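Local coordinates for pantothenate synthetase (Francisella tularensis subsp. tularensis, PDB 3N8H), which probably catalyses the ATP-dependent condensation of pantoate with beta-alanine to pantothenate by way of a pantoyl-adenylate intermediate, working as a homodimer, at residues 144-149 with 172-177; 23-28 with 48-53; 72-77 with 191-196. All blocks are in the same frame, centred on the assembly; numbering follows the deposited sequence.

Contact 1: 144-149 with 172-177. With AMP (adenosine monophosphate), chain D.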
loop_
_atom_site.group_PDB
_atom_site.type_symbol
_atom_site.label_atom_id
_atom_site.label_comp_id
_atom_site.label_asym_id
_atom_site.label_seq_id
_atom_site.Cartn_x
_atom_site.Cartn_y
_atom_site.Cartn_z
ATOM N N PRO A 144 -7.231 -0.812 -14.776
ATOM C CA PRO A 144 -7.096 -1.249 -16.157
ATOM C C PRO A 144 -6.991 -2.759 -16.239
ATOM O O PRO A 144 -6.694 -3.423 -15.244
ATOM C CB PRO A 144 -5.762 -0.617 -16.585
ATOM C CG PRO A 144 -4.959 -0.620 -15.303
ATOM C CD PRO A 144 -5.958 -0.319 -14.219
ATOM N N ASN A 145 -7.206 -3.280 -17.441
ATOM C CA ASN A 145 -6.973 -4.682 -17.741
ATOM C C ASN A 145 -5.499 -4.941 -18.026
ATOM O O ASN A 145 -4.955 -5.995 -17.640
ATOM C CB ASN A 145 -7.795 -5.097 -18.959
ATOM C CG ASN A 145 -9.278 -4.970 -18.726
ATOM O OD1 ASN A 145 -9.947 -4.107 -19.311
ATOM N ND2 ASN A 145 -9.810 -5.831 -17.868
ATOM N N ASN A 146 -4.866 -3.978 -18.710
ATOM C CA ASN A 146 -3.479 -4.110 -19.147
ATOM C C ASN A 146 -2.609 -2.905 -18.812
ATOM O O ASN A 146 -2.973 -1.761 -19.090
ATOM C CB ASN A 146 -3.400 -4.370 -20.650
ATOM C CG ASN A 146 -4.055 -5.689 -21.044
ATOM O OD1 ASN A 146 -3.668 -6.757 -20.579
ATOM N ND2 ASN A 146 -5.052 -5.607 -21.895
ATOM N N LEU A 147 -1.447 -3.182 -18.231
ATOM C CA LEU A 147 -0.495 -2.131 -17.857
ATOM C C LEU A 147 0.767 -2.246 -18.714
ATOM O O LEU A 147 1.357 -3.313 -18.793
ATOM C CB LEU A 147 -0.098 -2.259 -16.375
ATOM C CG LEU A 147 0.905 -1.222 -15.837
ATOM C CD1 LEU A 147 0.366 0.188 -16.009
ATOM C CD2 LEU A 147 1.299 -1.499 -14.339
ATOM N N TYR A 148 1.192 -1.136 -19.316
ATOM C CA TYR A 148 2.363 -1.130 -20.216
ATOM C C TYR A 148 3.536 -0.380 -19.574
ATOM O O TYR A 148 3.389 0.770 -19.155
ATOM C CB TYR A 148 1.976 -0.552 -21.611
ATOM C CG TYR A 148 0.904 -1.423 -22.234
ATOM C CD1 TYR A 148 1.232 -2.443 -23.105
ATOM C CD2 TYR A 148 -0.410 -1.297 -21.849
ATOM C CE1 TYR A 148 0.262 -3.302 -23.616
ATOM C CE2 TYR A 148 -1.382 -2.135 -22.353
ATOM C CZ TYR A 148 -1.049 -3.137 -23.227
ATOM O OH TYR A 148 -2.056 -3.958 -23.719
ATOM N N LEU A 149 4.675 -1.077 -19.470
ATOM C CA LEU A 149 5.870 -0.584 -18.803
ATOM C C LEU A 149 7.079 -0.807 -19.707
ATOM O O LEU A 149 7.129 -1.792 -20.452
ATOM C CB LEU A 149 6.101 -1.326 -17.469
ATOM C CG LEU A 149 5.057 -1.267 -16.343
ATOM C CD1 LEU A 149 5.506 -2.119 -15.165
ATOM C CD2 LEU A 149 4.821 0.182 -15.897
ATOM N N LYS A 172 -2.904 -7.276 -16.133
ATOM C CA LYS A 172 -1.766 -7.921 -16.757
ATOM C C LYS A 172 -0.683 -6.865 -16.989
ATOM O O LYS A 172 -0.987 -5.703 -17.276
ATOM C CB LYS A 172 -2.177 -8.583 -18.072
ATOM C CG LYS A 172 -1.047 -9.279 -18.786
ATOM C CD LYS A 172 -1.545 -10.473 -19.599
ATOM C CE LYS A 172 -1.498 -10.201 -21.099
ATOM N NZ LYS A 172 -2.684 -9.438 -21.593
ATOM N N ILE A 173 0.574 -7.261 -16.836
ATOM C CA ILE A 173 1.692 -6.350 -17.112
ATOM C C ILE A 173 2.417 -6.733 -18.400
ATOM O O ILE A 173 2.889 -7.856 -18.538
ATOM C CB ILE A 173 2.667 -6.298 -15.939
ATOM C CG1 ILE A 173 2.001 -5.553 -14.781
ATOM C CG2 ILE A 173 3.990 -5.605 -16.334
ATOM C CD1 ILE A 173 2.493 -5.960 -13.442
ATOM N N ILE A 174 2.484 -5.782 -19.330
ATOM C CA ILE A 174 3.166 -5.945 -20.608
ATOM C C ILE A 174 4.473 -5.119 -20.604
ATOM O O ILE A 174 4.431 -3.895 -20.524
ATOM C CB ILE A 174 2.273 -5.462 -21.775
ATOM C CG1 ILE A 174 0.924 -6.203 -21.776
ATOM C CG2 ILE A 174 2.984 -5.689 -23.110
ATOM C CD1 ILE A 174 -0.022 -5.775 -20.656
ATOM N N VAL A 175 5.622 -5.794 -20.661
ATOM C CA VAL A 175 6.923 -5.111 -20.710
ATOM C C VAL A 175 7.353 -4.859 -22.156
ATOM O O VAL A 175 7.252 -5.751 -22.998
ATOM C CB VAL A 175 8.010 -5.944 -19.994
ATOM C CG1 VAL A 175 9.315 -5.165 -19.912
ATOM C CG2 VAL A 175 7.519 -6.317 -18.606
ATOM N N CYS A 176 7.854 -3.658 -22.431
ATOM C CA CYS A 176 8.124 -3.224 -23.795
ATOM C C CYS A 176 9.588 -2.827 -23.987
ATOM O O CYS A 176 10.178 -2.254 -23.085
ATOM C CB CYS A 176 7.212 -2.037 -24.142
ATOM S SG CYS A 176 5.425 -2.417 -24.029
ATOM N N PRO A 177 10.148 -3.093 -25.183
ATOM C CA PRO A 177 11.571 -2.938 -25.477
ATOM C C PRO A 177 11.974 -1.486 -25.392
ATOM O O PRO A 177 11.201 -0.592 -25.741
ATOM C CB PRO A 177 11.698 -3.392 -26.947
ATOM C CG PRO A 177 10.446 -4.039 -27.290
ATOM C CD PRO A 177 9.384 -3.512 -26.372
HETATM P P AMP D . 8.743 7.980 -17.275
HETATM O O1P AMP D . 7.770 8.960 -17.923
HETATM O O2P AMP D . 10.190 8.150 -17.624
HETATM O O3P AMP D . 8.515 7.808 -15.817
HETATM O "O5'" AMP D . 8.414 6.596 -18.052
HETATM C "C5'" AMP D . 7.080 6.135 -18.270
HETATM C "C4'" AMP D . 7.099 4.747 -18.863
HETATM O "O4'" AMP D . 7.785 4.795 -20.154
HETATM C "C3'" AMP D . 7.838 3.704 -18.007
HETATM O "O3'" AMP D . 7.208 2.420 -18.156
HETATM C "C2'" AMP D . 9.216 3.679 -18.656
HETATM O "O2'" AMP D . 9.991 2.512 -18.428
HETATM C "C1'" AMP D . 8.856 3.863 -20.128
HETATM N N9 AMP D . 9.995 4.325 -20.931
HETATM C C8 AMP D . 10.789 5.383 -20.647
HETATM N N7 AMP D . 11.773 5.504 -21.582
HETATM C C5 AMP D . 11.623 4.485 -22.466
HETATM C C6 AMP D . 12.325 4.032 -23.686
HETATM N N6 AMP D . 13.404 4.706 -24.116
HETATM N N1 AMP D . 11.871 2.946 -24.336
HETATM C C2 AMP D . 10.796 2.271 -23.862
HETATM N N3 AMP D . 10.100 2.626 -22.761
HETATM C C4 AMP D . 10.456 3.714 -22.030
#
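Strands 146-150 and 172-176 flank helix 154-166 in a beta-alpha-beta unit at the edge of the parallel sheet, 172-176 being outermost within the chain. Their ladder alternates in strict register: Ile174 N to Leu147 O (2.8 Å, 176° at the hydrogen), then Leu149 N to Ile174 O. Packing is tightest where Tyr148 and Ile174 lie side by side on one face. With CG anti to its carbonyl carbon (chi1 -61°), the phenol ring lies along Ile174, Tyr148 CD1 standing 3.5 Å from Ile174 CB, while Ile174 CD1 sits over a ring face, a CH-pi contact 4.1 Å from the centroid. Cys176 SG comes to the ring edge, and Tyr148 OH is held by Glu49 and Asn50. On the other face, Ile173 CG2 meets Leu149 CD1 more loosely, at 4.0 Å, beside helix 154-166. The exposed end is polar: Lys172 bends at chi3 and chi4 so that NZ donates a hydrogen bond to Asn146 OD1 (3.0 Å), from above the amide plane. Asn146 ND2 in turn donates to Asn50 OD1. At the far end Leu149 CA lies 3.4 Å from AMP O3', in the nucleotide site. The ammonium group on OD1 probably polarises the Asn146 amide, strengthening ND2 as a donor.

Contact 2: 23-28 with 48-53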
loop_
_atom_site.group_PDB
_atom_site.type_symbol
_atom_site.label_atom_id
_atom_site.label_comp_id
_atom_site.label_asym_id
_atom_site.label_seq_id
_atom_site.Cartn_x
_atom_site.Cartn_y
_atom_site.Cartn_z
ATOM N N GLN A 23 -17.091 -5.048 -21.440
ATOM C CA GLN A 23 -16.669 -5.624 -22.713
ATOM C C GLN A 23 -15.385 -4.979 -23.222
ATOM O O GLN A 23 -14.640 -5.575 -23.998
ATOM C CB GLN A 23 -17.771 -5.434 -23.757
ATOM C CG GLN A 23 -19.169 -5.742 -23.239
ATOM C CD GLN A 23 -19.262 -7.126 -22.637
ATOM O OE1 GLN A 23 -18.404 -7.980 -22.877
ATOM N NE2 GLN A 23 -20.305 -7.361 -21.847
ATOM N N GLN A 24 -15.137 -3.754 -22.778
ATOM C CA GLN A 24 -14.038 -2.952 -23.298
ATOM C C GLN A 24 -12.747 -3.212 -22.529
ATOM O O GLN A 24 -12.672 -2.963 -21.335
ATOM C CB GLN A 24 -14.407 -1.463 -23.269
ATOM C CG GLN A 24 -15.551 -1.114 -24.219
ATOM C CD GLN A 24 -15.892 0.361 -24.215
ATOM O OE1 GLN A 24 -15.966 0.995 -25.268
ATOM N NE2 GLN A 24 -16.099 0.918 -23.026
ATOM N N LYS A 25 -11.752 -3.746 -23.229
ATOM C CA LYS A 25 -10.427 -3.931 -22.661
ATOM C C LYS A 25 -9.800 -2.562 -22.454
ATOM O O LYS A 25 -9.754 -1.749 -23.381
ATOM C CB LYS A 25 -9.547 -4.753 -23.598
ATOM C CG LYS A 25 -10.054 -6.155 -23.866
ATOM C CD LYS A 25 -8.949 -7.185 -23.631
ATOM C CE LYS A 25 -8.419 -7.104 -22.195
ATOM N NZ LYS A 25 -7.378 -8.138 -21.868
ATOM N N ILE A 26 -9.324 -2.312 -21.238
ATOM C CA ILE A 26 -8.689 -1.041 -20.908
ATOM C C ILE A 26 -7.177 -1.208 -20.789
ATOM O O ILE A 26 -6.687 -2.037 -20.010
ATOM C CB ILE A 26 -9.227 -0.481 -19.593
ATOM C CG1 ILE A 26 -10.755 -0.484 -19.603
ATOM C CG2 ILE A 26 -8.669 0.925 -19.345
ATOM C CD1 ILE A 26 -11.379 0.199 -18.411
ATOM N N GLY A 27 -6.444 -0.421 -21.567
ATOM C CA GLY A 27 -4.995 -0.360 -21.450
ATOM C C GLY A 27 -4.526 0.932 -20.792
ATOM O O GLY A 27 -5.051 2.016 -21.061
ATOM N N PHE A 28 -3.534 0.822 -19.923
ATOM C CA PHE A 28 -3.094 1.984 -19.162
ATOM C C PHE A 28 -1.601 2.235 -19.337
ATOM O O PHE A 28 -0.788 1.330 -19.159
ATOM C CB PHE A 28 -3.430 1.799 -17.679
ATOM C CG PHE A 28 -2.894 2.905 -16.783
ATOM C CD1 PHE A 28 -2.340 2.606 -15.543
ATOM C CD2 PHE A 28 -2.936 4.232 -17.186
ATOM C CE1 PHE A 28 -1.843 3.617 -14.714
ATOM C CE2 PHE A 28 -2.448 5.261 -16.360
ATOM C CZ PHE A 28 -1.911 4.954 -15.129
ATOM N N SER A 48 -2.920 -1.244 -29.929
ATOM C CA SER A 48 -3.084 -2.440 -30.745
ATOM C C SER A 48 -3.715 -3.590 -29.955
ATOM O O SER A 48 -4.055 -4.618 -30.540
ATOM C CB SER A 48 -1.735 -2.907 -31.263
ATOM O OG SER A 48 -1.004 -3.508 -30.208
ATOM N N GLU A 49 -3.865 -3.409 -28.639
ATOM C CA GLU A 49 -4.243 -4.489 -27.729
ATOM C C GLU A 49 -5.495 -4.211 -26.879
ATOM O O GLU A 49 -5.927 -5.072 -26.105
ATOM C CB GLU A 49 -3.062 -4.830 -26.792
ATOM C CG GLU A 49 -2.076 -5.807 -27.389
ATOM C CD GLU A 49 -1.027 -6.267 -26.395
ATOM O OE1 GLU A 49 -1.058 -5.809 -25.236
ATOM O OE2 GLU A 49 -0.160 -7.081 -26.775
ATOM N N ASN A 50 -6.068 -3.020 -27.005
ATOM C CA ASN A 50 -7.173 -2.619 -26.130
ATOM C C ASN A 50 -8.216 -1.766 -26.853
ATOM O O ASN A 50 -7.932 -1.190 -27.898
ATOM C CB ASN A 50 -6.643 -1.849 -24.918
ATOM C CG ASN A 50 -5.708 -2.686 -24.041
ATOM O OD1 ASN A 50 -6.141 -3.353 -23.083
ATOM N ND2 ASN A 50 -4.424 -2.626 -24.340
ATOM N N ASP A 51 -9.415 -1.683 -26.280
ATOM C CA ASP A 51 -10.495 -0.875 -26.849
ATOM C C ASP A 51 -10.398 0.550 -26.315
ATOM O O ASP A 51 -10.768 1.516 -26.993
ATOM C CB ASP A 51 -11.861 -1.452 -26.474
ATOM C CG ASP A 51 -12.027 -2.893 -26.907
ATOM O OD1 ASP A 51 -12.093 -3.137 -28.124
ATOM O OD2 ASP A 51 -12.099 -3.784 -26.029
ATOM N N VAL A 52 -9.897 0.666 -25.090
ATOM C CA VAL A 52 -9.748 1.957 -24.439
ATOM C C VAL A 52 -8.327 2.090 -23.914
ATOM O O VAL A 52 -7.826 1.213 -23.205
ATOM C CB VAL A 52 -10.730 2.115 -23.279
ATOM C CG1 VAL A 52 -10.647 3.514 -22.681
ATOM C CG2 VAL A 52 -12.145 1.796 -23.739
ATOM N N VAL A 53 -7.669 3.181 -24.284
ATOM C CA VAL A 53 -6.330 3.454 -23.776
ATOM C C VAL A 53 -6.381 4.720 -22.955
ATOM O O VAL A 53 -6.966 5.743 -23.368
ATOM C CB VAL A 53 -5.262 3.575 -24.913
ATOM C CG1 VAL A 53 -3.866 3.949 -24.342
ATOM C CG2 VAL A 53 -5.175 2.279 -25.682
#
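The carboxamide of Asn50 lies flat against the backbone of Gly27, whose N and CA stand over one of its faces; Asn50 CG is 3.4 Å from Gly27 N. This is van der Waals contact, since Asn50 OD1 meets that N-H at too poor an angle to bond it. The amide's rotation is fixed instead by Ala46 O, which accepts from ND2, and by strand 146-150; having no CB, Gly27 lets the amide come this close to its backbone. The second flat group, the exposed carboxylate of Asp51, receives Lys25 N on the anti lone pair of OD2, at 2.8 Å. Between these two groups, Lys25 O is gripped twice: Val52 N (3.0 Å) comes nearly along the C=O axis, and Asp51 N (2.9 Å) lies in the carbonyl plane on a lone pair. Gly27 N then donates almost straight to Val52 O at 2.7 Å, and parallel pairing settles into the steps Ile26 with Val52 and Gly27 with Val53. On the Val52 side of the sheet, CG2 of that residue packs obliquely on Gln24 CB, 4.0 Å away. Here the end of helix 37-49 turns back into the sheet beside the strand that precedes it, closing a beta-alpha-beta crossover of the Rossmann-like nucleotide-binding fold shared by the HUP clan.

Contact 3: 72-77 with 191-196; sequences TYPNQL and NKNLTS
Pantothenate synthetases combine a Rossmann-like N-terminal domain with a smaller C-terminal domain, and here a loop of the first meets the connection leading into the second. Three residues, Lys192, Asn193 and Pro74, carry most of this surface contact. Lys192 and Asn193 belong to a 3-10 turn, closed by Leu194 N donating to Asn191 O, which offers both side chains to the loop 72-77. Lys192 has CG anti to its carbonyl carbon (chi1 -66°) and runs past Pro74, its CD lying 4.2 Å from Pro74 CB. Its chain bends at chi2 and chi4 and crosses the side chain of Gln76 at about a right angle; NZ also makes a weak hydrogen bond to Ala34 O, in the segment predicted to bind ATP. Pro74 is the apolar surface that both side chains touch. Its CG touches Asn193 OD1 at 4.0 Å, and its CD rests 3.9 Å from Asn193 ND2. The same CD lies over one face of the Tyr73 ring, whose own neighbours include Phe64, packed edge-to-face. Pro74 CG and CD thus lie off one face of the Asn193 amide, and Asn193 also touches Val250 of strand 250-257. The CB of Thr72 points toward the 191-196 segment, but its hydroxyl is engaged by Asn68 O, and the backbone does the bonding. Asn193 ND2 donates to Thr72 O at 3.2 Å, nearly straight (162°) and close to the amide's own plane, yet it approaches from above the carbonyl plane, 54° out of it.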
loop_
_atom_site.group_PDB
_atom_site.type_symbol
_atom_site.label_atom_id
_atom_site.label_comp_id
_atom_site.label_asym_id
_atom_site.label_seq_id
_atom_site.Cartn_x
_atom_site.Cartn_y
_atom_site.Cartn_z
ATOM N N THR A 72 13.775 20.946 -12.188
ATOM C CA THR A 72 14.084 21.025 -13.603
ATOM C C THR A 72 13.401 19.959 -14.454
ATOM O O THR A 72 13.577 19.951 -15.665
ATOM C CB THR A 72 15.610 20.893 -13.827
ATOM O OG1 THR A 72 16.064 19.643 -13.278
ATOM C CG2 THR A 72 16.369 22.064 -13.167
ATOM N N TYR A 73 12.646 19.045 -13.843
ATOM C CA TYR A 73 12.091 17.948 -14.634
ATOM C C TYR A 73 11.287 18.499 -15.818
ATOM O O TYR A 73 10.535 19.462 -15.666
ATOM C CB TYR A 73 11.212 17.024 -13.786
ATOM C CG TYR A 73 10.959 15.731 -14.532
ATOM C CD1 TYR A 73 11.930 14.739 -14.572
ATOM C CD2 TYR A 73 9.781 15.537 -15.255
ATOM C CE1 TYR A 73 11.723 13.558 -15.272
ATOM C CE2 TYR A 73 9.561 14.358 -15.960
ATOM C CZ TYR A 73 10.536 13.371 -15.970
ATOM O OH TYR A 73 10.322 12.196 -16.666
ATOM N N PRO A 74 11.462 17.915 -17.014
ATOM C CA PRO A 74 10.858 18.615 -18.166
ATOM C C PRO A 74 9.341 18.719 -18.105
ATOM O O PRO A 74 8.626 17.776 -17.715
ATOM C CB PRO A 74 11.304 17.769 -19.368
ATOM C CG PRO A 74 12.599 17.158 -18.922
ATOM C CD PRO A 74 12.439 16.893 -17.427
ATOM N N ASN A 75 8.844 19.874 -18.525
ATOM C CA ASN A 75 7.422 20.158 -18.486
ATOM C C ASN A 75 6.979 20.734 -19.835
ATOM O O ASN A 75 7.543 21.726 -20.287
ATOM C CB ASN A 75 7.130 21.144 -17.353
ATOM C CG ASN A 75 5.700 21.590 -17.335
ATOM O OD1 ASN A 75 4.877 21.052 -16.588
ATOM N ND2 ASN A 75 5.377 22.570 -18.175
ATOM N N GLN A 76 5.988 20.100 -20.472
ATOM C CA GLN A 76 5.484 20.518 -21.796
ATOM C C GLN A 76 4.089 19.934 -22.083
ATOM O O GLN A 76 3.897 19.150 -23.025
ATOM C CB GLN A 76 6.469 20.086 -22.887
ATOM C CG GLN A 76 6.929 18.649 -22.726
ATOM C CD GLN A 76 7.696 18.124 -23.919
ATOM O OE1 GLN A 76 7.214 17.252 -24.646
ATOM N NE2 GLN A 76 8.899 18.632 -24.118
ATOM N N LEU A 77 3.120 20.317 -21.263
ATOM C CA LEU A 77 1.790 19.710 -21.299
ATOM C C LEU A 77 1.096 19.908 -22.657
ATOM O O LEU A 77 0.469 18.980 -23.191
ATOM C CB LEU A 77 0.926 20.254 -20.149
ATOM C CG LEU A 77 -0.527 19.790 -20.011
ATOM C CD1 LEU A 77 -0.668 18.253 -19.940
ATOM C CD2 LEU A 77 -1.193 20.467 -18.798
ATOM N N ASN A 191 16.584 13.650 -21.149
ATOM C CA ASN A 191 17.429 13.958 -22.301
ATOM C C ASN A 191 17.165 15.382 -22.806
ATOM O O ASN A 191 18.035 15.994 -23.437
ATOM C CB ASN A 191 17.176 12.991 -23.483
ATOM C CG ASN A 191 17.767 11.597 -23.274
ATOM O OD1 ASN A 191 18.236 11.252 -22.187
ATOM N ND2 ASN A 191 17.736 10.786 -24.331
ATOM N N LYS A 192 15.947 15.888 -22.581
ATOM C CA LYS A 192 15.595 17.220 -23.093
ATOM C C LYS A 192 16.392 18.298 -22.358
ATOM O O LYS A 192 16.459 19.436 -22.803
ATOM C CB LYS A 192 14.087 17.493 -22.999
ATOM C CG LYS A 192 13.246 16.585 -23.902
ATOM C CD LYS A 192 11.914 16.215 -23.267
ATOM C CE LYS A 192 11.345 14.939 -23.887
ATOM N NZ LYS A 192 10.007 15.182 -24.466
ATOM N N ASN A 193 16.998 17.916 -21.236
ATOM C CA ASN A 193 17.804 18.834 -20.443
ATOM C C ASN A 193 19.268 18.833 -20.866
ATOM O O ASN A 193 20.057 19.642 -20.381
ATOM C CB ASN A 193 17.665 18.523 -18.948
ATOM C CG ASN A 193 16.336 19.006 -18.379
ATOM O OD1 ASN A 193 15.633 19.807 -19.010
ATOM N ND2 ASN A 193 15.979 18.514 -17.196
ATOM N N LEU A 194 19.620 17.939 -21.788
ATOM C CA LEU A 194 20.992 17.878 -22.294
ATOM C C LEU A 194 21.276 18.977 -23.307
ATOM O O LEU A 194 20.492 19.191 -24.242
ATOM C CB LEU A 194 21.259 16.543 -22.977
ATOM C CG LEU A 194 21.151 15.252 -22.174
ATOM C CD1 LEU A 194 21.196 14.059 -23.164
ATOM C CD2 LEU A 194 22.268 15.177 -21.131
ATOM N N THR A 195 22.404 19.658 -23.136
ATOM C CA THR A 195 22.848 20.616 -24.131
ATOM C C THR A 195 23.378 19.860 -25.345
ATOM O O THR A 195 23.454 18.629 -25.344
ATOM C CB THR A 195 23.972 21.530 -23.597
ATOM O OG1 THR A 195 25.159 20.753 -23.387
ATOM C CG2 THR A 195 23.546 22.202 -22.289
ATOM N N SER A 196 23.757 20.614 -26.372
ATOM C CA SER A 196 24.328 20.041 -27.584
ATOM C C SER A 196 25.622 19.267 -27.318
ATOM O O SER A 196 25.819 18.171 -27.859
ATOM C CB SER A 196 24.570 21.136 -28.621
ATOM O OG SER A 196 25.208 22.253 -28.019
#

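Overall arrangement
Contact 1 and contact 2 share the parallel sheet: strands 26-31 and 146-150 are neighbours in it, so these two beta-alpha-beta units lie side by side, their centres about 11 Å apart, and touch directly. Contact 3 sits well away, its centre about 26 Å from that of contact 1 and about 30 Å from that of contact 2, across the chain's centre from contact 1. Along the chain contact 2 is complete first; residues 72-77 follow, then both strands of contact 1, before 191-196 completes contact 3. The sheet thus supplies a floor reaching bound AMP, while the long-range closure brings the C-terminal domain's approach near Pro74, whose side chain is about 9 Å from the nucleotide.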